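Local coordinates for protein adenosine kinase, putative (Trypanosoma brucei, PDB 3OTX) that probably transfers phosphate from ATP to adenosine and related nucleosides, giving AMP and analogous monophosphates for purine salvage, at residues T172-V177 against A200-Q205; N178-A183 against G192-N197; A209-V214 against K229-M234; I40-S43 against I49-D52; M235-D240 against S251-T256. The protein carries 1 engineered substitution. All coordinates share one frame; numbering follows the deposited sequence.

Contact 1 of 5, residues T172-V177 against A200-Q205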
# COMPACT_ATOMS: atom_id res chain seq x y z
N THR A 172 -7.99 2.22 0.62
CA THR A 172 -8.93 3.12 -0.07
C THR A 172 -10.39 2.67 0.04
O THR A 172 -11.28 3.47 -0.12
CB THR A 172 -8.59 3.31 -1.56
OG1 THR A 172 -8.69 2.06 -2.24
CG2 THR A 172 -7.18 3.87 -1.72
N LEU A 173 -10.64 1.40 0.37
CA LEU A 173 -12.01 0.88 0.36
C LEU A 173 -12.82 1.43 1.53
O LEU A 173 -14.05 1.32 1.55
CB LEU A 173 -11.97 -0.65 0.40
CG LEU A 173 -11.33 -1.21 -0.88
CD1 LEU A 173 -11.03 -2.70 -0.73
CD2 LEU A 173 -12.23 -0.99 -2.11
N THR A 174 -12.13 2.03 2.51
CA THR A 174 -12.86 2.61 3.65
C THR A 174 -13.36 4.04 3.41
O THR A 174 -14.10 4.59 4.25
CB THR A 174 -12.05 2.59 4.97
OG1 THR A 174 -11.16 3.73 5.01
CG2 THR A 174 -11.29 1.31 5.13
N VAL A 175 -12.95 4.64 2.29
CA VAL A 175 -13.28 6.03 1.97
C VAL A 175 -14.51 6.03 1.06
O VAL A 175 -15.64 6.10 1.57
CB VAL A 175 -12.07 6.78 1.40
CG1 VAL A 175 -12.46 8.23 1.02
CG2 VAL A 175 -10.89 6.76 2.44
N ASP A 176 -14.32 5.84 -0.24
CA ASP A 176 -15.47 5.71 -1.14
C ASP A 176 -15.13 4.72 -2.24
O ASP A 176 -14.27 4.98 -3.08
CB ASP A 176 -15.82 7.07 -1.76
CG ASP A 176 -17.13 7.06 -2.51
OD1 ASP A 176 -17.64 5.99 -2.89
OD2 ASP A 176 -17.68 8.17 -2.73
N VAL A 177 -15.84 3.61 -2.24
CA VAL A 177 -15.61 2.56 -3.24
C VAL A 177 -15.77 3.06 -4.66
O VAL A 177 -15.07 2.60 -5.57
CB VAL A 177 -16.53 1.33 -2.98
CG1 VAL A 177 -18.02 1.63 -3.34
CG2 VAL A 177 -16.03 0.07 -3.73
N ALA A 200 -4.90 -4.97 5.03
CA ALA A 200 -5.07 -5.36 6.43
C ALA A 200 -6.18 -6.35 6.58
O ALA A 200 -7.19 -6.27 5.87
CB ALA A 200 -5.37 -4.11 7.31
N PRO A 201 -6.05 -7.28 7.54
CA PRO A 201 -7.17 -8.16 7.75
C PRO A 201 -8.49 -7.44 7.95
O PRO A 201 -9.50 -7.97 7.52
CB PRO A 201 -6.76 -8.95 9.01
CG PRO A 201 -5.26 -9.02 8.89
CD PRO A 201 -4.85 -7.67 8.31
N PHE A 202 -8.51 -6.24 8.53
CA PHE A 202 -9.80 -5.55 8.75
C PHE A 202 -10.56 -5.15 7.49
O PHE A 202 -11.77 -4.94 7.52
CB PHE A 202 -9.69 -4.37 9.73
CG PHE A 202 -9.12 -3.10 9.14
CD1 PHE A 202 -9.89 -2.25 8.35
CD2 PHE A 202 -7.82 -2.73 9.46
CE1 PHE A 202 -9.34 -1.06 7.84
CE2 PHE A 202 -7.29 -1.53 8.96
CZ PHE A 202 -8.04 -0.70 8.16
N ILE A 203 -9.83 -5.07 6.39
CA ILE A 203 -10.45 -4.80 5.11
C ILE A 203 -11.38 -5.98 4.76
O ILE A 203 -12.53 -5.77 4.38
CB ILE A 203 -9.39 -4.57 4.00
CG1 ILE A 203 -8.58 -3.27 4.25
CG2 ILE A 203 -10.04 -4.57 2.62
CD1 ILE A 203 -9.45 -1.96 4.24
N MET A 204 -10.86 -7.21 4.87
CA MET A 204 -11.66 -8.40 4.60
C MET A 204 -12.77 -8.63 5.64
O MET A 204 -13.84 -9.13 5.31
CB MET A 204 -10.75 -9.64 4.56
CG MET A 204 -10.01 -9.91 3.23
SD MET A 204 -8.78 -8.73 2.70
CE MET A 204 -7.46 -9.09 3.90
N GLN A 205 -12.52 -8.24 6.89
CA GLN A 205 -13.49 -8.42 7.96
C GLN A 205 -14.67 -7.45 7.88
O GLN A 205 -15.82 -7.88 8.03
CB GLN A 205 -12.82 -8.34 9.33
CG GLN A 205 -11.79 -9.45 9.56
CD GLN A 205 -10.74 -9.11 10.64
OE1 GLN A 205 -10.57 -7.94 11.04
NE2 GLN A 205 -10.04 -10.13 11.11

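Contact 2 of 5, residues N178-A183 against G192-N197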
# COMPACT_ATOMS: atom_id res chain seq x y z
N ASN A 178 -16.68 4.02 -4.85
CA ASN A 178 -16.88 4.62 -6.15
C ASN A 178 -15.63 5.30 -6.72
O ASN A 178 -15.45 5.31 -7.95
CB ASN A 178 -18.09 5.52 -6.12
CG ASN A 178 -19.37 4.73 -5.94
OD1 ASN A 178 -19.55 3.65 -6.51
ND2 ASN A 178 -20.28 5.26 -5.13
N HIS A 179 -14.75 5.84 -5.87
CA HIS A 179 -13.50 6.42 -6.38
C HIS A 179 -12.64 5.33 -6.99
O HIS A 179 -12.02 5.51 -8.04
CB HIS A 179 -12.70 7.08 -5.26
CG HIS A 179 -13.40 8.21 -4.58
ND1 HIS A 179 -14.57 8.76 -5.06
CD2 HIS A 179 -13.09 8.89 -3.45
CE1 HIS A 179 -14.95 9.74 -4.24
NE2 HIS A 179 -14.07 9.83 -3.25
N VAL A 180 -12.61 4.18 -6.33
CA VAL A 180 -11.85 3.03 -6.80
C VAL A 180 -12.44 2.54 -8.10
O VAL A 180 -11.68 2.28 -9.05
CB VAL A 180 -11.87 1.89 -5.77
CG1 VAL A 180 -10.85 0.83 -6.16
CG2 VAL A 180 -11.49 2.43 -4.36
N LEU A 181 -13.77 2.43 -8.16
CA LEU A 181 -14.43 1.93 -9.39
C LEU A 181 -14.16 2.83 -10.60
O LEU A 181 -14.00 2.33 -11.73
CB LEU A 181 -15.93 1.72 -9.16
CG LEU A 181 -16.23 0.60 -8.18
CD1 LEU A 181 -17.71 0.63 -7.81
CD2 LEU A 181 -15.88 -0.84 -8.74
N GLN A 182 -14.00 4.13 -10.36
CA GLN A 182 -13.66 5.04 -11.47
C GLN A 182 -12.33 4.62 -12.09
O GLN A 182 -12.20 4.53 -13.30
CB GLN A 182 -13.59 6.50 -11.01
CG GLN A 182 -13.13 7.45 -12.12
CD GLN A 182 -13.02 8.88 -11.64
OE1 GLN A 182 -13.83 9.33 -10.82
NE2 GLN A 182 -12.03 9.61 -12.14
N ALA A 183 -11.33 4.35 -11.25
CA ALA A 183 -10.05 3.87 -11.79
C ALA A 183 -10.15 2.47 -12.39
O ALA A 183 -9.47 2.18 -13.39
CB ALA A 183 -8.98 3.88 -10.69
N GLY A 192 -5.08 -0.98 -19.70
CA GLY A 192 -4.06 -0.92 -18.63
C GLY A 192 -4.26 -2.09 -17.70
O GLY A 192 -4.87 -3.12 -18.06
N LEU A 193 -3.68 -1.93 -16.52
CA LEU A 193 -3.74 -2.91 -15.44
C LEU A 193 -4.23 -2.28 -14.17
O LEU A 193 -3.82 -1.17 -13.85
CB LEU A 193 -2.35 -3.47 -15.18
CG LEU A 193 -2.21 -4.63 -16.16
CD1 LEU A 193 -0.95 -4.55 -16.98
CD2 LEU A 193 -2.41 -5.96 -15.45
N PHE A 194 -5.09 -2.98 -13.46
CA PHE A 194 -5.54 -2.54 -12.15
C PHE A 194 -5.06 -3.50 -11.09
O PHE A 194 -5.25 -4.71 -11.23
CB PHE A 194 -7.07 -2.44 -12.09
CG PHE A 194 -7.56 -1.74 -10.85
CD1 PHE A 194 -7.65 -0.35 -10.82
CD2 PHE A 194 -7.82 -2.46 -9.70
CE1 PHE A 194 -8.06 0.31 -9.68
CE2 PHE A 194 -8.23 -1.80 -8.52
CZ PHE A 194 -8.32 -0.41 -8.51
N MET A 195 -4.45 -2.95 -10.05
CA MET A 195 -3.83 -3.74 -8.99
C MET A 195 -4.28 -3.22 -7.64
O MET A 195 -4.36 -2.01 -7.44
CB MET A 195 -2.31 -3.64 -9.07
CG MET A 195 -1.74 -3.77 -10.46
SD MET A 195 0.02 -3.46 -10.39
CE MET A 195 0.44 -4.50 -9.01
N ILE A 196 -4.54 -4.13 -6.72
CA ILE A 196 -4.85 -3.75 -5.34
C ILE A 196 -4.00 -4.54 -4.37
O ILE A 196 -3.58 -5.68 -4.69
CB ILE A 196 -6.32 -3.99 -4.97
CG1 ILE A 196 -6.76 -5.43 -5.22
CG2 ILE A 196 -7.20 -3.04 -5.69
CD1 ILE A 196 -8.22 -5.65 -4.95
N ASN A 197 -3.73 -3.97 -3.21
CA ASN A 197 -3.18 -4.71 -2.09
C ASN A 197 -4.31 -4.93 -1.10
O ASN A 197 -5.13 -4.05 -0.94
CB ASN A 197 -2.03 -3.91 -1.47
CG ASN A 197 -1.48 -4.52 -0.19
OD1 ASN A 197 -1.50 -3.89 0.85
ND2 ASN A 197 -0.99 -5.75 -0.27

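Contact 3 of 5, residues A209-V214 against K229-M234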
# COMPACT_ATOMS: atom_id res chain seq x y z
N ALA A 209 -17.81 -5.98 1.35
CA ALA A 209 -18.73 -5.60 0.26
C ALA A 209 -17.99 -4.73 -0.74
O ALA A 209 -18.09 -4.94 -1.97
CB ALA A 209 -19.98 -4.90 0.79
N GLN A 210 -17.25 -3.75 -0.22
CA GLN A 210 -16.46 -2.85 -1.06
C GLN A 210 -15.39 -3.62 -1.83
O GLN A 210 -15.18 -3.42 -3.03
CB GLN A 210 -15.79 -1.77 -0.20
CG GLN A 210 -16.81 -0.80 0.41
CD GLN A 210 -17.25 -1.20 1.82
OE1 GLN A 210 -17.30 -2.37 2.19
NE2 GLN A 210 -17.56 -0.20 2.61
N LEU A 211 -14.67 -4.48 -1.11
CA LEU A 211 -13.67 -5.31 -1.75
C LEU A 211 -14.31 -6.16 -2.86
O LEU A 211 -13.76 -6.27 -3.96
CB LEU A 211 -12.97 -6.21 -0.70
CG LEU A 211 -11.89 -7.15 -1.22
CD1 LEU A 211 -10.76 -6.41 -1.92
CD2 LEU A 211 -11.32 -8.02 -0.05
N GLY A 212 -15.47 -6.73 -2.58
CA GLY A 212 -16.17 -7.55 -3.58
C GLY A 212 -16.55 -6.78 -4.84
O GLY A 212 -16.57 -7.37 -5.93
N GLU A 213 -16.88 -5.51 -4.70
CA GLU A 213 -17.22 -4.67 -5.86
C GLU A 213 -16.02 -4.49 -6.79
O GLU A 213 -16.16 -4.43 -8.01
CB GLU A 213 -17.73 -3.30 -5.43
CG GLU A 213 -19.17 -3.27 -5.02
CD GLU A 213 -19.75 -1.88 -5.12
OE1 GLU A 213 -19.94 -1.40 -6.26
OE2 GLU A 213 -20.04 -1.29 -4.07
N VAL A 214 -14.83 -4.42 -6.18
CA VAL A 214 -13.61 -4.09 -6.92
C VAL A 214 -12.88 -5.31 -7.48
O VAL A 214 -12.25 -5.22 -8.54
CB VAL A 214 -12.68 -3.20 -6.02
CG1 VAL A 214 -11.26 -3.05 -6.55
CG2 VAL A 214 -13.34 -1.80 -5.80
N LYS A 229 -4.64 -15.50 4.43
CA LYS A 229 -5.48 -16.35 5.28
C LYS A 229 -6.81 -15.67 5.62
O LYS A 229 -7.84 -16.36 5.71
CB LYS A 229 -4.74 -16.77 6.55
CG LYS A 229 -3.51 -17.59 6.26
CD LYS A 229 -2.75 -17.90 7.55
CE LYS A 229 -1.59 -18.82 7.26
NZ LYS A 229 -0.66 -18.94 8.39
N GLU A 230 -6.79 -14.36 5.82
CA GLU A 230 -8.03 -13.64 6.13
C GLU A 230 -8.96 -13.63 4.93
O GLU A 230 -10.18 -13.73 5.10
CB GLU A 230 -7.75 -12.23 6.63
CG GLU A 230 -8.92 -11.60 7.38
CD GLU A 230 -9.17 -12.29 8.71
OE1 GLU A 230 -8.24 -12.33 9.56
OE2 GLU A 230 -10.30 -12.78 8.91
N PHE A 231 -8.38 -13.52 3.73
CA PHE A 231 -9.12 -13.60 2.46
C PHE A 231 -9.77 -14.96 2.31
O PHE A 231 -10.96 -15.05 1.95
CB PHE A 231 -8.17 -13.31 1.29
CG PHE A 231 -8.88 -13.06 -0.02
CD1 PHE A 231 -9.24 -11.78 -0.40
CD2 PHE A 231 -9.22 -14.14 -0.85
CE1 PHE A 231 -9.91 -11.54 -1.61
CE2 PHE A 231 -9.88 -13.91 -2.07
CZ PHE A 231 -10.22 -12.61 -2.44
N ALA A 232 -9.02 -16.03 2.59
CA ALA A 232 -9.60 -17.38 2.67
C ALA A 232 -10.78 -17.44 3.63
O ALA A 232 -11.82 -18.00 3.27
CB ALA A 232 -8.54 -18.43 3.03
N ASN A 233 -10.65 -16.85 4.82
CA ASN A 233 -11.73 -16.83 5.83
C ASN A 233 -12.97 -16.11 5.29
O ASN A 233 -14.11 -16.59 5.45
CB ASN A 233 -11.26 -16.15 7.13
CG ASN A 233 -10.22 -16.98 7.90
OD1 ASN A 233 -9.97 -18.14 7.60
ND2 ASN A 233 -9.62 -16.36 8.92
N MET A 234 -12.75 -14.95 4.67
CA MET A 234 -13.81 -14.15 4.04
C MET A 234 -14.55 -14.96 2.98
O MET A 234 -15.78 -14.93 2.90
CB MET A 234 -13.20 -12.90 3.41
CG MET A 234 -14.23 -11.98 2.79
SD MET A 234 -13.51 -10.70 1.82
CE MET A 234 -12.93 -11.63 0.38

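Contact 4 of 5, residues I40-S43 against I49-D52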
# COMPACT_ATOMS: atom_id res chain seq x y z
N ILE A 40 -5.32 -0.64 12.57
CA ILE A 40 -6.74 -0.33 12.73
C ILE A 40 -6.96 1.13 12.31
O ILE A 40 -6.00 1.87 12.09
CB ILE A 40 -7.22 -0.49 14.17
CG1 ILE A 40 -6.46 0.47 15.14
CG2 ILE A 40 -7.12 -1.96 14.64
CD1 ILE A 40 -7.20 0.63 16.53
N LEU A 41 -8.23 1.50 12.13
CA LEU A 41 -8.62 2.90 12.10
C LEU A 41 -8.84 3.41 13.51
O LEU A 41 -9.40 2.70 14.37
CB LEU A 41 -9.91 3.08 11.28
CG LEU A 41 -9.78 2.52 9.85
CD1 LEU A 41 -11.11 2.69 9.14
CD2 LEU A 41 -8.68 3.21 9.07
N LEU A 42 -8.41 4.65 13.76
CA LEU A 42 -8.65 5.27 15.05
C LEU A 42 -10.13 5.21 15.40
O LEU A 42 -10.98 5.54 14.57
CB LEU A 42 -8.20 6.72 15.01
CG LEU A 42 -8.47 7.51 16.29
CD1 LEU A 42 -7.44 7.11 17.31
CD2 LEU A 42 -8.35 9.00 15.96
N SER A 43 -10.42 4.75 16.61
CA SER A 43 -11.79 4.79 17.12
C SER A 43 -11.84 5.44 18.49
O SER A 43 -10.81 5.77 19.08
CB SER A 43 -12.36 3.37 17.20
OG SER A 43 -11.81 2.66 18.30
N ILE A 49 -4.73 8.80 22.11
CA ILE A 49 -3.49 8.09 21.80
C ILE A 49 -2.41 8.99 21.17
O ILE A 49 -1.22 8.81 21.45
CB ILE A 49 -3.74 6.81 20.95
CG1 ILE A 49 -2.50 5.92 20.89
CG2 ILE A 49 -4.26 7.14 19.52
CD1 ILE A 49 -2.69 4.62 20.07
N PHE A 50 -2.80 9.93 20.31
CA PHE A 50 -1.80 10.77 19.66
C PHE A 50 -1.10 11.71 20.62
O PHE A 50 0.11 11.86 20.57
CB PHE A 50 -2.40 11.50 18.47
CG PHE A 50 -2.49 10.66 17.26
CD1 PHE A 50 -3.65 9.95 16.96
CD2 PHE A 50 -1.40 10.56 16.39
CE1 PHE A 50 -3.72 9.14 15.82
CE2 PHE A 50 -1.46 9.76 15.24
CZ PHE A 50 -2.61 9.05 14.96
N ASP A 51 -1.87 12.28 21.54
CA ASP A 51 -1.31 13.16 22.58
C ASP A 51 -0.32 12.39 23.43
O ASP A 51 0.73 12.92 23.78
CB ASP A 51 -2.41 13.74 23.47
CG ASP A 51 -3.35 14.65 22.72
OD1 ASP A 51 -3.02 15.10 21.60
OD2 ASP A 51 -4.45 14.91 23.25
N ASP A 52 -0.65 11.13 23.73
CA ASP A 52 0.16 10.25 24.58
C ASP A 52 1.49 9.90 23.88
O ASP A 52 2.56 10.06 24.47
CB ASP A 52 -0.66 9.00 24.87
CG ASP A 52 -0.17 8.22 26.06
OD1 ASP A 52 1.02 8.29 26.40
OD2 ASP A 52 -1.00 7.50 26.65

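Contact 5 of 5, residues M235-D240 against S251-T256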
# COMPACT_ATOMS: atom_id res chain seq x y z
N MET A 235 -13.79 -15.70 2.18
CA MET A 235 -14.34 -16.51 1.11
C MET A 235 -14.99 -17.81 1.58
O MET A 235 -15.67 -18.50 0.81
CB MET A 235 -13.24 -16.84 0.10
CG MET A 235 -12.74 -15.68 -0.74
SD MET A 235 -14.09 -14.79 -1.57
CE MET A 235 -14.68 -16.04 -2.73
N LYS A 236 -14.78 -18.15 2.86
CA LYS A 236 -15.19 -19.42 3.48
C LYS A 236 -14.44 -20.62 2.91
O LYS A 236 -14.91 -21.76 3.00
CB LYS A 236 -16.72 -19.60 3.52
CG LYS A 236 -17.41 -18.43 4.24
CD LYS A 236 -18.65 -18.83 5.00
CE LYS A 236 -19.06 -17.71 5.95
NZ LYS A 236 -20.35 -18.01 6.63
N TRP A 237 -13.26 -20.36 2.37
CA TRP A 237 -12.37 -21.42 1.91
C TRP A 237 -11.69 -22.10 3.08
O TRP A 237 -10.97 -21.45 3.88
CB TRP A 237 -11.28 -20.89 0.98
CG TRP A 237 -11.75 -20.31 -0.33
CD1 TRP A 237 -12.93 -20.59 -0.99
CD2 TRP A 237 -11.03 -19.41 -1.15
NE1 TRP A 237 -12.97 -19.88 -2.17
CE2 TRP A 237 -11.82 -19.15 -2.29
CE3 TRP A 237 -9.79 -18.77 -1.03
CZ2 TRP A 237 -11.41 -18.26 -3.30
CZ3 TRP A 237 -9.39 -17.90 -2.03
CH2 TRP A 237 -10.19 -17.65 -3.15
N ASP A 238 -11.82 -23.42 3.12
CA ASP A 238 -11.28 -24.21 4.21
C ASP A 238 -9.81 -24.59 3.96
O ASP A 238 -9.48 -25.77 3.74
CB ASP A 238 -12.15 -25.46 4.45
CG ASP A 238 -11.81 -26.16 5.77
OD1 ASP A 238 -11.31 -25.48 6.70
OD2 ASP A 238 -12.06 -27.38 5.86
N THR A 239 -8.93 -23.59 4.02
CA THR A 239 -7.51 -23.80 3.77
C THR A 239 -6.70 -22.66 4.34
O THR A 239 -7.11 -21.49 4.25
CB THR A 239 -7.21 -24.03 2.25
OG1 THR A 239 -5.81 -24.27 2.05
CG2 THR A 239 -7.64 -22.83 1.40
N ASP A 240 -5.57 -23.00 4.95
CA ASP A 240 -4.55 -22.01 5.36
C ASP A 240 -3.28 -22.15 4.52
O ASP A 240 -2.23 -21.59 4.87
CB ASP A 240 -4.24 -22.11 6.86
CG ASP A 240 -3.44 -23.36 7.23
OD1 ASP A 240 -3.29 -24.25 6.37
OD2 ASP A 240 -2.96 -23.45 8.38
N SER A 251 -8.69 -18.36 -9.89
CA SER A 251 -9.72 -18.99 -10.72
C SER A 251 -11.14 -18.93 -10.14
O SER A 251 -12.12 -19.22 -10.84
CB SER A 251 -9.33 -20.43 -11.00
OG SER A 251 -9.27 -21.16 -9.78
N GLU A 252 -11.26 -18.59 -8.86
CA GLU A 252 -12.54 -18.69 -8.20
C GLU A 252 -13.11 -17.32 -7.86
O GLU A 252 -14.32 -17.17 -7.76
CB GLU A 252 -12.44 -19.61 -6.98
CG GLU A 252 -12.13 -21.06 -7.37
CD GLU A 252 -12.08 -22.03 -6.20
OE1 GLU A 252 -12.68 -21.75 -5.14
OE2 GLU A 252 -11.50 -23.13 -6.38
N VAL A 253 -12.24 -16.33 -7.69
CA VAL A 253 -12.69 -14.97 -7.41
C VAL A 253 -13.05 -14.33 -8.74
O VAL A 253 -12.27 -14.38 -9.69
CB VAL A 253 -11.56 -14.18 -6.75
CG1 VAL A 253 -11.84 -12.67 -6.77
CG2 VAL A 253 -11.38 -14.69 -5.33
N PRO A 254 -14.26 -13.74 -8.81
CA PRO A 254 -14.78 -13.21 -10.08
C PRO A 254 -13.71 -12.35 -10.76
O PRO A 254 -13.01 -11.60 -10.08
CB PRO A 254 -15.95 -12.34 -9.62
CG PRO A 254 -16.49 -13.09 -8.44
CD PRO A 254 -15.25 -13.62 -7.72
N TYR A 255 -13.58 -12.50 -12.08
CA TYR A 255 -12.62 -11.72 -12.86
C TYR A 255 -13.19 -11.49 -14.25
O TYR A 255 -13.53 -12.45 -14.95
CB TYR A 255 -11.29 -12.47 -12.99
CG TYR A 255 -10.24 -11.74 -13.79
CD1 TYR A 255 -9.86 -10.43 -13.46
CD2 TYR A 255 -9.61 -12.35 -14.88
CE1 TYR A 255 -8.89 -9.75 -14.19
CE2 TYR A 255 -8.62 -11.68 -15.63
CZ TYR A 255 -8.26 -10.39 -15.27
OH TYR A 255 -7.30 -9.74 -16.04
N THR A 256 -13.28 -10.22 -14.63
CA THR A 256 -13.84 -9.84 -15.93
C THR A 256 -12.81 -9.19 -16.85
O THR A 256 -13.15 -8.62 -17.88
CB THR A 256 -15.03 -8.87 -15.75
OG1 THR A 256 -14.63 -7.71 -15.01
CG2 THR A 256 -16.21 -9.55 -15.03
O HOH W 1 -14.82 -20.51 -4.36

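Contact 1 of 5, residues T172-V177 against A200-Q205
Methyl groups of Leu173 and Thr174 carry most of this contact, meeting Ile203 and Phe202 on the first turn of helix 201-206. In the aliphatic part, CD1 of Leu173 lies 4.0 Å from the CG2 branch of Ile203, and the two side chains cross at about a right angle. Ile203 uses its other arm too: CG1 stands beside the backbone N (chi1 -67°), which sends CD1 the other way, to within 3.9 Å of Thr174 CG2. The isoleucine thus spans both residues of the facing 3-10 segment, one with each branch. Leu173 packs on Leu211 and Val214 of helix 208-214 as well as on Ile203.

Each segment follows a parallel strand of the large sheet, strand 165-169 in one case and strand 193-197 in the other, so the contact bridges neighbouring strand-to-helix connections in the alpha/beta core of this PfkB-family (ribokinase-like) kinase.

The aromatic part is a single approach. Thr174 CG2 reaches the edge of the Phe202 ring near its plane, 4.1 Å from CE1. That ring also lies near the adenosine-binding Phe171 and about 5 Å from the bound bis(adenosine)-5'-pentaphosphate, which places the contact beside the nucleoside pocket.

The polar groups of the 172-177 segment bond within the same connection. Thr174 OG1 makes a weak hydrogen bond to Phe171 O, while Asp176 N-caps helix 177-189, its OD1 accepting from Asn178 N.

Contact 2 of 5, residues N178-A183 against G192-N197
Phe194, near the start of strand 193-197, reaches across to Val180 and Ala183 on helix 177-189 and makes both direct contacts of the pair. Just before it, Leu193 hydrogen-bonds through its backbone to Arg164 and Phe166, which lays this strand beside strand 165-169, while its side chain packs on Tyr311. At Phe194 the chain meets the helix. With CG anti to the backbone N (chi1 -169°), the ring stands out from the sheet and its CE1-CZ end comes up against two helical residues three apart. Ala183 CB comes to the ring edge close to its plane, 3.8 Å from CE1. The Val180 branch CG1 approaches obliquely and lies 3.7 Å from CZ, the two side chains crossing at about a right angle. CD1 of the same ring is 4.0 Å from Ala183 O, a mere packing distance.

Met195 then turns to the other face of the sheet, toward Met304, Phe307 and Leu308 of helix 300-311. Ile196 points back to the Val180 side of the sheet without touching the helical segment, and Asn197 is the last residue of the strand. Strand 165-169, helix 177-189 and strand 193-197 form a beta-alpha-beta crossover, in which Phe168 of the first strand meets the Phe194 ring and Val214 of helix 208-214 packs against both Phe194 and Val180.

Contact 3 of 5, residues A209-V214 against K229-M234
Leu211 of helix 208-214 packs its CD2 methyl against Met234 and Phe231 of helix 225-235. Its CB does not touch that helix and packs instead 4.0 Å from Leu173 CD1. From there CG extends anti to the backbone N (chi1 180°), so that the fork of the side chain is carried away from its own helix. One branch, CD1, turns toward Ile196 of strand 193-197.

In the chain, strand 220-224 runs between the two helices, and the contact joins them over the large sheet of the ribokinase-like alpha/beta fold; it is apolar packing between the two helices.

The second branch, CD2, makes the crossing. It is 3.9 Å from Met234 SD and 4.0 Å from Met234 CE, and the ring of Phe231 approaches it obliquely, with CE1 at 4.1 Å. Met234 is bent at its last torsion (chi3 72°), which folds CE back over one face of the Phe231 ring, 3.6 Å above the plane and toward the rim. Methionine and phenylalanine therefore meet the leucine as one joined surface. Met204 of helix 201-206 packs against the Leu211 side chain as well.

Contact 4 of 5, residues I40-S43 against I49-D52
The side chain of Leu42 reaches Ile49 and Phe50 in the first turn of helix 49-54, and a single methyl, CD1, touches both. Its conformation makes this possible. With CG anti to the backbone N (chi1 177°) the leucine stretches out from the end of strand 39-41, and chi2 of 77° turns CD1 toward the helix. The methyl then rests 3.9 Å from Ile49 CG2, the two side chains sliding past each other in opposite directions. The longer arm of Ile49 is extended (chi2 180°) and anti to the backbone N, which leaves CG2 as the branch beside Leu42; the Ile49 side chain also touches Phe28, Tyr32 and Leu34.

Strand 39-41 is an edge strand of the five-stranded sheet that forms the small lid domain of PfkB-family kinases, and the contact folds the following helix back onto that edge. Leu41, one residue earlier, touches the bound bis(adenosine)-5'-pentaphosphate, whereas the Leu42 side chain stays about 9 Å from the ligand.

Phe50 comes in from the side. Its ring presents an edge to Leu42, with CD1 near the ring plane and 4.5 Å from CE1, a looser meeting than the one with Ile49. The same ring packs on Ala124 and Ala126 of strand 122-130 and on Asp139 of strand 133-141. Around the turn, Ser43 OG is hydrogen-bonded to Gln46 OE1, and Asp52 OD2 forms a salt bridge with Lys31 NZ.

Contact 5 of 5, residues M235-D240 against S251-T256
Trp237 meets Val253 and Glu252 just beyond a Schellman motif, in which Lys236, with a positive phi of 66°, ends helix 225-235. The two facing loops lie before and after helix 242-251, so the contact brings together the connections at its opposite ends. Arg248 of that helix makes a cation-pi interaction with the tryptophan.

The packed side is apolar. Val253 CG2, which stands beside its backbone N and anti to the carbonyl carbon, points at the six-membered part of the indole, 3.9 Å from CH2 and 4.1 Å from CZ2, with an oblique approach to the ring. The indole is supported from its own segment: Met235 CB sits over the centre of one face, 3.5 Å above the plane. Met235 CE also leans toward Val253, though more loosely, at 4.4 Å from CG2. The ring of Phe231 packs on the same valine.

The other side, where Glu252 is exposed, is joined through a water. The extended glutamate runs past the indole in the opposite direction, its carboxylate plane turned 84° from the ring. OE1 comes within 3.5 Å of Trp237 NE1, yet the pair is not directly hydrogen-bonded; the water molecule links them instead. That water accepts the indole N-H, its oxygen 2.9 Å from Trp237 NE1, and donates a hydrogen bond to Glu252 OE1, 2.6 Å from the water oxygen.

From the N terminus, contact 4 closes the first and shortest loop, folding helix 49-54 onto an edge strand of the small sheet. The other four belong to the large alpha/beta domain. Contact 1 spans a longer loop, and contact 2 is nested inside it, within the beta-alpha-beta unit of strands 165-169 and 193-197. Contacts 3 and 5 then follow in series, the first joining helices 208-214 and 225-235, the second the loops before and after helix 242-251; no loops cross. Phe202 of contact 1 packs on Ile40 and Leu41, linking the two domains, while Val214 connects contact 3 to contact 2. Contacts 4 and 5 lie farthest apart, about 34 Å between centres.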